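Local coordinates for protein importin-95 (Chaetomium thermophilum, PDB 4XRI) that probably acts as a HEAT-repeat nuclear import receptor of the importin-beta family, carrying protein cargo and likely binding a small GTPase, at residues A832-F835 and R836-W839; L797-S800 and I801-P805; E809-M812 and R813-G817; R865-V868 and K869-I872. The protein carries 2 engineered substitutions. All blocks are in the same frame, centred on the assembly; numbering follows the deposited sequence.

Interaction 1. Residues A832-F835 and R836-W839; sequences ADAF and RQDW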
ATOM      1  N   ALA A 832       1.876 -45.913   1.939  1.00 80.18           N
ATOM      2  CA  ALA A 832       1.267 -46.168   0.636  1.00 80.45           C
ATOM      3  C   ALA A 832      -0.235 -45.916   0.671  1.00 77.16           C
ATOM      4  O   ALA A 832      -0.804 -45.382  -0.280  1.00 75.52           O
ATOM      5  CB  ALA A 832       1.555 -47.593   0.183  1.00 82.76           C
ATOM      6  N   ASP A 833      -0.867 -46.292   1.780  1.00 77.69           N
ATOM      7  CA  ASP A 833      -2.298 -46.073   1.970  1.00 80.78           C
ATOM      8  C   ASP A 833      -2.661 -44.595   1.906  1.00 72.02           C
ATOM      9  O   ASP A 833      -3.565 -44.194   1.171  1.00 65.73           O
ATOM     10  CB  ASP A 833      -2.756 -46.652   3.310  1.00 92.08           C
ATOM     11  CG  ASP A 833      -2.750 -48.165   3.324  1.00107.57           C
ATOM     12  OD1 ASP A 833      -2.724 -48.766   2.230  1.00111.76           O
ATOM     13  OD2 ASP A 833      -2.773 -48.749   4.427  1.00110.51           O
ATOM     14  N   ALA A 834      -1.953 -43.791   2.688  1.00 72.64           N
ATOM     15  CA  ALA A 834      -2.233 -42.363   2.767  1.00 65.82           C
ATOM     16  C   ALA A 834      -1.896 -41.638   1.466  1.00 68.64           C
ATOM     17  O   ALA A 834      -2.455 -40.579   1.179  1.00 74.96           O
ATOM     18  CB  ALA A 834      -1.471 -41.741   3.932  1.00 62.32           C
ATOM     19  N   PHE A 835      -0.986 -42.205   0.682  1.00 64.79           N
ATOM     20  CA  PHE A 835      -0.538 -41.565  -0.552  1.00 70.34           C
ATOM     21  C   PHE A 835      -1.447 -41.860  -1.740  1.00 79.07           C
ATOM     22  O   PHE A 835      -1.626 -41.011  -2.614  1.00 82.53           O
ATOM     23  CB  PHE A 835       0.894 -41.994  -0.879  1.00 71.99           C
ATOM     24  CG  PHE A 835       1.943 -41.240  -0.111  1.00 69.02           C
ATOM     25  CD1 PHE A 835       3.014 -41.905   0.461  1.00 75.54           C
ATOM     26  CD2 PHE A 835       1.861 -39.863   0.033  1.00 62.61           C
ATOM     27  CE1 PHE A 835       3.981 -41.215   1.168  1.00 72.60           C
ATOM     28  CE2 PHE A 835       2.826 -39.167   0.739  1.00 65.19           C
ATOM     29  CZ  PHE A 835       3.888 -39.845   1.306  1.00 66.26           C
ATOM     30  N   ARG A 836      -2.024 -43.058  -1.766  1.00 76.36           N
ATOM     31  CA  ARG A 836      -2.874 -43.469  -2.880  1.00 83.12           C
ATOM     32  C   ARG A 836      -4.259 -42.831  -2.802  1.00 81.96           C
ATOM     33  O   ARG A 836      -5.087 -43.023  -3.693  1.00 86.64           O
ATOM     34  CB  ARG A 836      -3.001 -44.994  -2.926  1.00 89.00           C
ATOM     35  CG  ARG A 836      -3.599 -45.608  -1.672  1.00 93.90           C
ATOM     36  CD  ARG A 836      -3.652 -47.123  -1.762  1.00 98.01           C
ATOM     37  NE  ARG A 836      -4.052 -47.729  -0.496  1.00 98.15           N
ATOM     38  CZ  ARG A 836      -4.508 -48.971  -0.373  1.00 99.38           C
ATOM     39  NH1 ARG A 836      -4.849 -49.439   0.820  1.00 99.75           N
ATOM     40  NH2 ARG A 836      -4.632 -49.743  -1.445  1.00100.45           N
ATOM     41  N   GLN A 837      -4.509 -42.079  -1.731  1.00 83.84           N
ATOM     42  CA  GLN A 837      -5.747 -41.317  -1.607  1.00 76.83           C
ATOM     43  C   GLN A 837      -5.870 -40.341  -2.769  1.00 79.26           C
ATOM     44  O   GLN A 837      -4.867 -39.827  -3.269  1.00 79.95           O
ATOM     45  CB  GLN A 837      -5.802 -40.569  -0.273  1.00 73.15           C
ATOM     46  CG  GLN A 837      -6.078 -41.454   0.930  1.00 71.23           C
ATOM     47  CD  GLN A 837      -6.105 -40.671   2.228  1.00 71.91           C
ATOM     48  OE1 GLN A 837      -7.166 -40.450   2.812  1.00 72.67           O
ATOM     49  NE2 GLN A 837      -4.933 -40.246   2.685  1.00 69.05           N
ATOM     50  N   ASP A 838      -7.101 -40.091  -3.199  1.00 82.69           N
ATOM     51  CA  ASP A 838      -7.339 -39.323  -4.415  1.00 77.24           C
ATOM     52  C   ASP A 838      -7.021 -37.838  -4.272  1.00 64.24           C
ATOM     53  O   ASP A 838      -6.580 -37.204  -5.233  1.00 60.29           O
ATOM     54  CB  ASP A 838      -8.790 -39.492  -4.864  1.00 85.01           C
ATOM     55  CG  ASP A 838      -9.105 -40.913  -5.287  1.00 92.13           C
ATOM     56  OD1 ASP A 838      -8.201 -41.587  -5.825  1.00 92.43           O
ATOM     57  OD2 ASP A 838     -10.254 -41.358  -5.076  1.00 94.90           O
ATOM     58  N   TRP A 839      -7.235 -37.281  -3.085  1.00 69.42           N
ATOM     59  CA  TRP A 839      -6.997 -35.855  -2.885  1.00 65.03           C
ATOM     60  C   TRP A 839      -5.509 -35.536  -2.964  1.00 61.02           C
ATOM     61  O   TRP A 839      -5.123 -34.436  -3.360  1.00 66.56           O
ATOM     62  CB  TRP A 839      -7.579 -35.376  -1.551  1.00 70.24           C
ATOM     63  CG  TRP A 839      -6.938 -35.952  -0.315  1.00 73.53           C
ATOM     64  CD1 TRP A 839      -7.359 -37.041   0.395  1.00 73.86           C
ATOM     65  CD2 TRP A 839      -5.782 -35.452   0.368  1.00 71.39           C
ATOM     66  NE1 TRP A 839      -6.531 -37.256   1.470  1.00 71.28           N
ATOM     67  CE2 TRP A 839      -5.553 -36.294   1.476  1.00 69.57           C
ATOM     68  CE3 TRP A 839      -4.909 -34.380   0.148  1.00 67.05           C
ATOM     69  CZ2 TRP A 839      -4.496 -36.099   2.361  1.00 61.67           C
ATOM     70  CZ3 TRP A 839      -3.856 -34.189   1.025  1.00 60.43           C
ATOM     71  CH2 TRP A 839      -3.663 -35.040   2.121  1.00 58.45           C
TER

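Interaction 2. Residues L797-S800 and I801-P805; sequences LLNS and IANDP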
ATOM      1  N   LEU A 797      -3.199 -31.438   7.578  1.00 45.51           N
ATOM      2  CA  LEU A 797      -2.948 -30.083   7.105  1.00 44.19           C
ATOM      3  C   LEU A 797      -2.828 -30.036   5.588  1.00 50.30           C
ATOM      4  O   LEU A 797      -3.375 -29.141   4.944  1.00 48.27           O
ATOM      5  CB  LEU A 797      -1.682 -29.521   7.747  1.00 45.18           C
ATOM      6  CG  LEU A 797      -1.203 -28.171   7.215  1.00 46.34           C
ATOM      7  CD1 LEU A 797      -2.302 -27.121   7.312  1.00 48.06           C
ATOM      8  CD2 LEU A 797       0.014 -27.734   7.988  1.00 45.03           C
ATOM      9  N   LEU A 798      -2.106 -31.004   5.026  1.00 45.19           N
ATOM     10  CA  LEU A 798      -1.975 -31.132   3.577  1.00 48.33           C
ATOM     11  C   LEU A 798      -3.341 -31.154   2.904  1.00 49.91           C
ATOM     12  O   LEU A 798      -3.557 -30.496   1.885  1.00 52.52           O
ATOM     13  CB  LEU A 798      -1.196 -32.399   3.214  1.00 45.32           C
ATOM     14  CG  LEU A 798       0.322 -32.383   3.400  1.00 44.14           C
ATOM     15  CD1 LEU A 798       0.889 -33.780   3.163  1.00 41.74           C
ATOM     16  CD2 LEU A 798       0.962 -31.383   2.455  1.00 40.08           C
ATOM     17  N   ASN A 799      -4.265 -31.907   3.491  1.00 47.11           N
ATOM     18  CA  ASN A 799      -5.623 -31.999   2.976  1.00 50.78           C
ATOM     19  C   ASN A 799      -6.386 -30.690   3.129  1.00 52.42           C
ATOM     20  O   ASN A 799      -7.151 -30.302   2.246  1.00 54.29           O
ATOM     21  CB  ASN A 799      -6.379 -33.129   3.675  1.00 54.39           C
ATOM     22  CG  ASN A 799      -7.805 -33.264   3.185  1.00 64.58           C
ATOM     23  OD1 ASN A 799      -8.046 -33.672   2.048  1.00 62.02           O
ATOM     24  ND2 ASN A 799      -8.761 -32.924   4.042  1.00 69.66           N
ATOM     25  N   SER A 800      -6.173 -30.014   4.253  1.00 51.37           N
ATOM     26  CA  SER A 800      -6.822 -28.735   4.512  1.00 50.14           C
ATOM     27  C   SER A 800      -6.388 -27.700   3.483  1.00 47.23           C
ATOM     28  O   SER A 800      -7.198 -26.908   2.997  1.00 51.95           O
ATOM     29  CB  SER A 800      -6.499 -28.246   5.925  1.00 52.95           C
ATOM     30  OG  SER A 800      -7.225 -27.070   6.235  1.00 55.52           O
ATOM     31  N   ILE A 801      -5.102 -27.720   3.153  1.00 50.05           N
ATOM     32  CA  ILE A 801      -4.540 -26.831   2.146  1.00 54.16           C
ATOM     33  C   ILE A 801      -5.114 -27.144   0.768  1.00 56.72           C
ATOM     34  O   ILE A 801      -5.429 -26.240  -0.011  1.00 50.39           O
ATOM     35  CB  ILE A 801      -3.006 -26.946   2.103  1.00 49.60           C
ATOM     36  CG1 ILE A 801      -2.406 -26.487   3.434  1.00 46.00           C
ATOM     37  CG2 ILE A 801      -2.432 -26.136   0.951  1.00 46.19           C
ATOM     38  CD1 ILE A 801      -0.922 -26.709   3.526  1.00 38.28           C
ATOM     39  N   ALA A 802      -5.257 -28.433   0.479  1.00 57.16           N
ATOM     40  CA  ALA A 802      -5.785 -28.878  -0.804  1.00 58.96           C
ATOM     41  C   ALA A 802      -7.241 -28.456  -0.985  1.00 62.57           C
ATOM     42  O   ALA A 802      -7.663 -28.119  -2.090  1.00 61.31           O
ATOM     43  CB  ALA A 802      -5.652 -30.387  -0.937  1.00 53.10           C
ATOM     44  N   ASN A 803      -8.002 -28.467   0.106  1.00 62.53           N
ATOM     45  CA  ASN A 803      -9.422 -28.140   0.047  1.00 59.35           C
ATOM     46  C   ASN A 803      -9.700 -26.646   0.186  1.00 59.68           C
ATOM     47  O   ASN A 803     -10.853 -26.219   0.173  1.00 67.42           O
ATOM     48  CB  ASN A 803     -10.185 -28.903   1.130  1.00 62.77           C
ATOM     49  CG  ASN A 803     -10.112 -30.407   0.944  1.00 68.25           C
ATOM     50  OD1 ASN A 803      -9.908 -30.898  -0.166  1.00 72.60           O
ATOM     51  ND2 ASN A 803     -10.285 -31.148   2.033  1.00 63.69           N
ATOM     52  N   ASP A 804      -8.640 -25.855   0.319  1.00 59.45           N
ATOM     53  CA  ASP A 804      -8.777 -24.409   0.450  1.00 57.02           C
ATOM     54  C   ASP A 804      -8.274 -23.712  -0.809  1.00 57.52           C
ATOM     55  O   ASP A 804      -7.077 -23.720  -1.086  1.00 55.31           O
ATOM     56  CB  ASP A 804      -8.012 -23.905   1.678  1.00 56.86           C
ATOM     57  CG  ASP A 804      -8.331 -22.455   2.024  1.00 64.56           C
ATOM     58  OD1 ASP A 804      -8.923 -21.741   1.185  1.00 59.45           O
ATOM     59  OD2 ASP A 804      -7.978 -22.027   3.142  1.00 63.95           O
ATOM     60  N   PRO A 805      -9.195 -23.093  -1.570  1.00 59.78           N
ATOM     61  CA  PRO A 805      -8.884 -22.386  -2.819  1.00 58.39           C
ATOM     62  C   PRO A 805      -7.996 -21.163  -2.605  1.00 57.90           C
ATOM     63  O   PRO A 805      -7.479 -20.602  -3.569  1.00 63.12           O
ATOM     64  CB  PRO A 805     -10.266 -21.974  -3.341  1.00 66.53           C
ATOM     65  CG  PRO A 805     -11.130 -21.933  -2.130  1.00 64.58           C
ATOM     66  CD  PRO A 805     -10.631 -23.036  -1.249  1.00 63.69           C
TER

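Interaction 3. Residues E809-M812 and R813-G817; sequences EALM and RASMG. With SO4 (sulfate ion), chain E.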
ATOM      1  N   GLU A 809       1.849 -19.893  -4.357  1.00 54.94           N
ATOM      2  CA  GLU A 809       2.735 -20.819  -5.051  1.00 55.89           C
ATOM      3  C   GLU A 809       3.714 -21.455  -4.071  1.00 49.07           C
ATOM      4  O   GLU A 809       3.974 -22.658  -4.127  1.00 51.68           O
ATOM      5  CB  GLU A 809       3.497 -20.113  -6.172  1.00 57.51           C
ATOM      6  CG  GLU A 809       4.641 -20.936  -6.731  1.00 62.18           C
ATOM      7  CD  GLU A 809       5.119 -20.444  -8.082  1.00 70.16           C
ATOM      8  OE1 GLU A 809       4.487 -19.521  -8.640  1.00 70.31           O
ATOM      9  OE2 GLU A 809       6.125 -20.986  -8.588  1.00 68.89           O
ATOM     10  N   ALA A 810       4.245 -20.636  -3.169  1.00 47.42           N
ATOM     11  CA  ALA A 810       5.196 -21.096  -2.163  1.00 53.70           C
ATOM     12  C   ALA A 810       4.593 -22.170  -1.263  1.00 53.81           C
ATOM     13  O   ALA A 810       5.266 -23.131  -0.893  1.00 47.20           O
ATOM     14  CB  ALA A 810       5.683 -19.922  -1.326  1.00 50.96           C
ATOM     15  N   LEU A 811       3.320 -22.003  -0.921  1.00 51.91           N
ATOM     16  CA  LEU A 811       2.636 -22.949  -0.047  1.00 51.29           C
ATOM     17  C   LEU A 811       2.465 -24.301  -0.730  1.00 48.78           C
ATOM     18  O   LEU A 811       2.670 -25.350  -0.116  1.00 43.58           O
ATOM     19  CB  LEU A 811       1.275 -22.398   0.380  1.00 47.88           C
ATOM     20  CG  LEU A 811       0.414 -23.317   1.248  1.00 45.56           C
ATOM     21  CD1 LEU A 811       1.180 -23.765   2.484  1.00 39.33           C
ATOM     22  CD2 LEU A 811      -0.885 -22.624   1.639  1.00 41.33           C
ATOM     23  N   MET A 812       2.099 -24.272  -2.008  1.00 52.13           N
ATOM     24  CA  MET A 812       1.916 -25.501  -2.769  1.00 51.06           C
ATOM     25  C   MET A 812       3.257 -26.179  -3.021  1.00 49.12           C
ATOM     26  O   MET A 812       3.357 -27.403  -2.984  1.00 46.61           O
ATOM     27  CB  MET A 812       1.201 -25.219  -4.092  1.00 55.71           C
ATOM     28  CG  MET A 812      -0.157 -24.552  -3.924  1.00 64.31           C
ATOM     29  SD  MET A 812      -1.189 -25.328  -2.662  1.00 55.05           S
ATOM     30  CE  MET A 812      -1.516 -26.924  -3.407  1.00 51.55           C
ATOM     31  N   ARG A 813       4.287 -25.376  -3.273  1.00 46.80           N
ATOM     32  CA  ARG A 813       5.633 -25.906  -3.456  1.00 54.02           C
ATOM     33  C   ARG A 813       6.109 -26.612  -2.190  1.00 51.76           C
ATOM     34  O   ARG A 813       6.559 -27.759  -2.236  1.00 42.40           O
ATOM     35  CB  ARG A 813       6.609 -24.790  -3.840  1.00 59.11           C
ATOM     36  CG  ARG A 813       8.037 -25.271  -4.055  1.00 59.27           C
ATOM     37  CD  ARG A 813       8.898 -24.224  -4.743  1.00 62.75           C
ATOM     38  NE  ARG A 813       9.080 -23.024  -3.931  1.00 66.21           N
ATOM     39  CZ  ARG A 813       8.469 -21.864  -4.154  1.00 72.48           C
ATOM     40  NH1 ARG A 813       7.629 -21.738  -5.172  1.00 76.84           N
ATOM     41  NH2 ARG A 813       8.702 -20.829  -3.360  1.00 69.34           N
ATOM     42  N   ALA A 814       5.993 -25.918  -1.060  1.00 48.54           N
ATOM     43  CA  ALA A 814       6.383 -26.468   0.237  1.00 43.81           C
ATOM     44  C   ALA A 814       5.614 -27.744   0.562  1.00 44.13           C
ATOM     45  O   ALA A 814       6.158 -28.676   1.157  1.00 47.94           O
ATOM     46  CB  ALA A 814       6.168 -25.436   1.331  1.00 42.77           C
ATOM     47  N   SER A 815       4.345 -27.775   0.164  1.00 42.99           N
ATOM     48  CA  SER A 815       3.493 -28.938   0.386  1.00 42.49           C
ATOM     49  C   SER A 815       3.985 -30.137  -0.414  1.00 47.43           C
ATOM     50  O   SER A 815       4.086 -31.247   0.112  1.00 48.95           O
ATOM     51  CB  SER A 815       2.044 -28.621   0.017  1.00 46.22           C
ATOM     52  OG  SER A 815       1.540 -27.561   0.809  1.00 48.83           O
ATOM     53  N   MET A 816       4.285 -29.902  -1.689  1.00 48.61           N
ATOM     54  CA  MET A 816       4.869 -30.926  -2.548  1.00 48.47           C
ATOM     55  C   MET A 816       6.158 -31.451  -1.933  1.00 42.69           C
ATOM     56  O   MET A 816       6.403 -32.658  -1.915  1.00 48.28           O
ATOM     57  CB  MET A 816       5.142 -30.377  -3.955  1.00 52.14           C
ATOM     58  CG  MET A 816       3.914 -29.921  -4.732  1.00 52.36           C
ATOM     59  SD  MET A 816       2.779 -31.247  -5.184  1.00 62.67           S
ATOM     60  CE  MET A 816       1.564 -31.138  -3.873  1.00 77.28           C
ATOM     61  N   GLY A 817       6.972 -30.530  -1.426  1.00 46.20           N
ATOM     62  CA  GLY A 817       8.228 -30.879  -0.792  1.00 47.81           C
ATOM     63  C   GLY A 817       8.046 -31.817   0.383  1.00 48.13           C
ATOM     64  O   GLY A 817       8.774 -32.797   0.519  1.00 44.15           O
TER
HETATM   65  S   SO4 E 904       1.381 -16.317  -5.486  0.75 79.43           S
HETATM   66  O1  SO4 E 904       0.915 -17.699  -5.429  0.75 82.15           O
HETATM   67  O2  SO4 E 904       2.820 -16.303  -5.730  0.75 82.70           O
HETATM   68  O3  SO4 E 904       1.092 -15.646  -4.223  0.75 69.20           O
HETATM   69  O4  SO4 E 904       0.695 -15.626  -6.573  0.75 82.35           O

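Interaction 4. Residues R865-V868 and K869-I872; sequences REQV and KRQI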
ATOM      1  N   ARG A 865       5.226 -36.425  -7.288  1.00 56.26           N
ATOM      2  CA  ARG A 865       4.516 -37.459  -8.035  1.00 62.60           C
ATOM      3  C   ARG A 865       5.325 -38.747  -8.098  1.00 62.25           C
ATOM      4  O   ARG A 865       4.810 -39.831  -7.820  1.00 62.95           O
ATOM      5  CB  ARG A 865       4.198 -36.983  -9.453  1.00 69.12           C
ATOM      6  CG  ARG A 865       3.700 -38.094 -10.365  1.00 81.15           C
ATOM      7  CD  ARG A 865       3.459 -37.595 -11.779  1.00 90.93           C
ATOM      8  NE  ARG A 865       4.613 -36.876 -12.309  1.00 95.62           N
ATOM      9  CZ  ARG A 865       4.683 -36.382 -13.541  1.00 97.34           C
ATOM     10  NH1 ARG A 865       3.665 -36.534 -14.377  1.00 99.58           N
ATOM     11  NH2 ARG A 865       5.773 -35.739 -13.935  1.00 97.82           N
ATOM     12  N   GLU A 866       6.597 -38.614  -8.461  1.00 66.37           N
ATOM     13  CA  GLU A 866       7.491 -39.757  -8.571  1.00 70.19           C
ATOM     14  C   GLU A 866       7.652 -40.435  -7.215  1.00 66.25           C
ATOM     15  O   GLU A 866       7.588 -41.657  -7.118  1.00 62.74           O
ATOM     16  CB  GLU A 866       8.853 -39.330  -9.118  1.00 78.33           C
ATOM     17  CG  GLU A 866       9.510 -40.386  -9.985  1.00 91.40           C
ATOM     18  CD  GLU A 866       8.747 -40.619 -11.272  1.00 99.71           C
ATOM     19  OE1 GLU A 866       8.257 -39.630 -11.855  1.00 99.95           O
ATOM     20  OE2 GLU A 866       8.629 -41.789 -11.693  1.00103.86           O
ATOM     21  N   GLN A 867       7.846 -39.636  -6.170  1.00 70.69           N
ATOM     22  CA  GLN A 867       7.952 -40.151  -4.801  1.00 63.22           C
ATOM     23  C   GLN A 867       6.715 -40.937  -4.387  1.00 59.86           C
ATOM     24  O   GLN A 867       6.794 -41.997  -3.763  1.00 68.07           O
ATOM     25  CB  GLN A 867       8.177 -38.997  -3.825  1.00 60.43           C
ATOM     26  CG  GLN A 867       9.582 -38.411  -3.867  1.00 60.29           C
ATOM     27  CD  GLN A 867      10.643 -39.369  -3.348  1.00 69.10           C
ATOM     28  OE1 GLN A 867      10.979 -40.358  -4.000  1.00 66.53           O
ATOM     29  NE2 GLN A 867      11.178 -39.075  -2.166  1.00 67.70           N
ATOM     30  N   VAL A 868       5.561 -40.382  -4.734  1.00 59.33           N
ATOM     31  CA  VAL A 868       4.277 -41.062  -4.547  1.00 63.81           C
ATOM     32  C   VAL A 868       4.305 -42.391  -5.290  1.00 70.15           C
ATOM     33  O   VAL A 868       4.335 -43.409  -4.647  1.00 74.37           O
ATOM     34  CB  VAL A 868       3.103 -40.200  -5.010  1.00 67.99           C
ATOM     35  CG1 VAL A 868       1.793 -40.959  -4.945  1.00 73.52           C
ATOM     36  CG2 VAL A 868       2.994 -38.994  -4.116  1.00 70.75           C
ATOM     37  N   LYS A 869       4.418 -42.379  -6.616  1.00 62.31           N
ATOM     38  CA  LYS A 869       4.512 -43.598  -7.422  1.00 72.25           C
ATOM     39  C   LYS A 869       5.476 -44.662  -6.879  1.00 80.70           C
ATOM     40  O   LYS A 869       5.145 -45.840  -6.878  1.00 86.78           O
ATOM     41  CB  LYS A 869       4.901 -43.214  -8.854  1.00 72.10           C
ATOM     42  CG  LYS A 869       3.774 -42.592  -9.639  1.00 75.80           C
ATOM     43  CD  LYS A 869       4.144 -42.324 -11.064  1.00 83.16           C
ATOM     44  CE  LYS A 869       2.961 -41.759 -11.825  1.00 85.96           C
ATOM     45  NZ  LYS A 869       3.329 -41.334 -13.206  1.00 88.94           N
ATOM     46  N   ARG A 870       6.648 -44.253  -6.399  1.00 74.59           N
ATOM     47  CA  ARG A 870       7.602 -45.214  -5.842  1.00 80.56           C
ATOM     48  C   ARG A 870       7.129 -45.737  -4.486  1.00 79.69           C
ATOM     49  O   ARG A 870       7.632 -46.744  -3.989  1.00 83.69           O
ATOM     50  CB  ARG A 870       9.001 -44.599  -5.707  1.00 84.08           C
ATOM     51  CG  ARG A 870       9.541 -44.025  -7.010  1.00 90.80           C
ATOM     52  CD  ARG A 870      11.066 -43.994  -7.039  1.00 93.96           C
ATOM     53  NE  ARG A 870      11.643 -43.285  -5.900  1.00 95.43           N
ATOM     54  CZ  ARG A 870      12.710 -42.497  -5.976  1.00 95.23           C
ATOM     55  NH1 ARG A 870      13.171 -41.896  -4.886  1.00 89.16           N
ATOM     56  NH2 ARG A 870      13.315 -42.304  -7.141  1.00 98.90           N
ATOM     57  N   GLN A 871       6.165 -45.043  -3.887  1.00 88.30           N
ATOM     58  CA  GLN A 871       5.517 -45.513  -2.666  1.00 82.97           C
ATOM     59  C   GLN A 871       4.441 -46.564  -2.962  1.00 87.45           C
ATOM     60  O   GLN A 871       4.359 -47.577  -2.268  1.00 86.32           O
ATOM     61  CB  GLN A 871       4.891 -44.343  -1.898  1.00 68.76           C
ATOM     62  CG  GLN A 871       5.792 -43.746  -0.833  1.00 64.28           C
ATOM     63  CD  GLN A 871       5.804 -44.570   0.446  1.00 70.40           C
ATOM     64  OE1 GLN A 871       4.785 -45.141   0.837  1.00 75.02           O
ATOM     65  NE2 GLN A 871       6.959 -44.637   1.102  1.00 69.33           N
ATOM     66  N   ILE A 872       3.602 -46.328  -3.972  1.00 83.79           N
ATOM     67  CA  ILE A 872       2.436 -47.207  -4.199  1.00 90.31           C
ATOM     68  C   ILE A 872       2.840 -48.686  -4.270  1.00 96.68           C
ATOM     69  O   ILE A 872       2.158 -49.557  -3.727  1.00 94.65           O
ATOM     70  CB  ILE A 872       1.646 -46.825  -5.512  1.00 91.06           C
ATOM     71  CG1 ILE A 872       0.670 -45.665  -5.255  1.00 86.36           C
ATOM     72  CG2 ILE A 872       1.004 -48.018  -6.133  1.00 94.47           C
ATOM     73  CD1 ILE A 872       1.348 -44.322  -5.366  1.00 84.55           C
TER

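Interaction 1. Residues A832-F835 and R836-W839
Asp833 and Arg836 form a salt bridge three residues apart, on the single helical turn 832-835 that precedes helix 838-849 in this all-helical HEAT-repeat solenoid. Carboxylate oxygen OD1 of Asp833 sits 2.6 Å from NH1 of Arg836. The two side chains run alongside each other and point the same way, with the carboxylate and guanidinium planes only 21° apart. Arg836 gets there by placing CG between its backbone N and carbonyl carbon (chi1 60°) and running extended from CG to NE. That route takes CG to 3.1 Å from Ala832 O. Both residues are exposed, so solvent would be expected to weaken the pairing.

The turn beneath is closed by the backbone: Arg836 N donates to Ala832 O at 3.0 Å. Past it the chain leaves the helix, and Gln837 takes the N-cap position of the next one. Its side chain reaches back rather than forward, so the amide ties the outgoing end to the short turn it has just left.

Further out, the inner side of the turn is held by its neighbours. Phe835 is buried against Ile819 and Leu822 of helix 809-825 and meets the ring of Phe795 edge-to-face, while Ala834 also rests on Phe795.

The tie from Gln837 is nearly straight: NE2 donates to Ala834 O at 2.9 Å with an N-H...O angle of 172°, the oxygen lying almost in the plane of the amide and the donor coming in from the side of the C=O.

Interaction 2. Residues L797-S800 and I801-P805
Ile801 N donates to Leu797 O at 2.9 Å, and two more alpha-helical bonds follow it, from Ala802 N to Leu798 O (3.0 Å) and from Asn803 N to Asn799 O (2.9 Å). These are the last turns of helix 791-802 in the HEAT-repeat array; at Asn803 and Asp804 the chain leaves the helix, and Asp804 OD1 takes up the backbone N of Asn806 just beyond.

On the buried side Leu797 and Ile801 cross obliquely, CD1 of the leucine 3.9 Å from CG1 of the isoleucine. Leu797 has CG anti to its backbone N (chi1 173°), which turns the branch along the helix toward that residue. Both also lie against Met768 of helix 754-780, and Ile801 reaches Leu811 of helix 809-825.

The amides of Asn799 and Asn803 stand at right angles, with their ND2 atoms 3.1 Å apart; two donors make no bond, so the orientation modelled for one of the two amides may be reversed. The Asn799 side chain also rests against Trp839 of helix 838-849. An alanine here would keep the backbone bond but would probably open a gap against the indole and leave the Asn803 amide without its neighbour. Ser800 OG is bonded to Arg764 NH2. Leucine and isoleucine thus fill the apolar joint, while Ser800 and Asn799 meet neighbouring helices with polar groups.

Interaction 3. Residues E809-M812 and R813-G817
Arg813 folds back over Ala810 and across Glu809 at the start of helix 809-825, one of the antiparallel helices of this HEAT-repeat solenoid. Its CG lies anti to the backbone N (chi1 -180°), and a bend at chi3 lays the guanidinium flat over the preceding turn: CZ is 3.9 Å from Ala810 CA, under one face, and NH1 has Glu809 CG 3.5 Å away at the edge. The charge pairing is loose, OE2 of Glu809 standing 3.8 Å from NH1 with the carboxylate and guanidinium planes 68° apart. Thr857 OG1 bonds to both atoms and bridges the pair, while Gly854 N also holds OE2. A leucine in place of Arg813 would probably leave the Glu809 carboxylate without its nearby positive charge and Thr857 without one of its two partners.

Met812 is the buried counterpart. Its chain, bent at chi2 and chi3, packs on Thr847 and Ile801, while its carbonyl oxygen receives Met816 N at 3.0 Å.

At the amino end Glu809 N donates to O1 of a sulfate, probably from the crystallisation liquor, at 2.6 Å; the positive end of the helix dipole would favour an anion there.

Further along, Leu811 O is gripped twice by Ser815, from opposite faces of its carbonyl plane: by the backbone N at 3.0 Å and by the hydroxyl OG at 2.6 Å.

Interaction 4. Residues R865-V868 and K869-I872
Lys869 N donates to Arg865 O at 2.8 Å, and the two side chains then run side by side in the same direction, CE of the lysine 4.0 Å from CG of the arginine, an i-to-i+4 pair of an alpha helix. The lysine is extended beyond CG, which carries NZ to 4.7 Å from Arg865 NE. These like charges would be expected to repel mildly; the Glu866 carboxylate, near both without touching either, may offset them.

Next along helix 855-872, the last helix of the HEAT-repeat solenoid, Arg870 donates its N to Glu866 O. Its side chain bends at chi3 and swings across Gln867: NH1 comes within 2.8 Å of OE1, but the angle is too poor for a hydrogen bond, and the amide and guanidinium planes are nearly perpendicular (85°). The other end of that amide, NE2 of Gln867, is held by Gly820 O of helix 809-825.

At Gln871 the N-H makes an unusually short bond to Val868 O, 2.6 Å, arriving above the carbonyl plane rather than at a lone pair, while its usual i-to-i-4 bond to Gln867 O is weak. The side chain turns away to touch Ala832 and Phe835.

Ile872 N shares Val868 O with Gln871 N, at 3.1 Å. The two side chains lie across one another, Ile872 CD1 3.4 Å from Val868 CG1, tighter than an ordinary van der Waals contact, so the placement of this end is somewhat doubtful.

One side of the helix's last turn therefore carries charge and the other is buried on helices 809-825 and 838-849, while at Gln871 the bonding appears to shift locally toward the 3-10 pattern.

In the fold
All four contacts lie in the last helices of the chain and follow one another in series, interaction 2, then 3, 1 and 4. Interactions 2 and 3, centres about 11 Å apart, meet through Ile801 CD1, 3.8 Å from Ser815 OG. Interaction 1 reaches 2 by its indole, Trp839 CD2 lying 3.3 Å from Asn799 OD1, and reaches 4 through Ala832 N, 3.2 Å from Gln871 OE1; centres 1 and 4 are about 10 Å apart. Interactions 2 and 4 do not touch, with nearest atoms about 9 Å apart, and neither do 3 and 4. The sulfate belongs to interaction 3, at the start of helix 809-825.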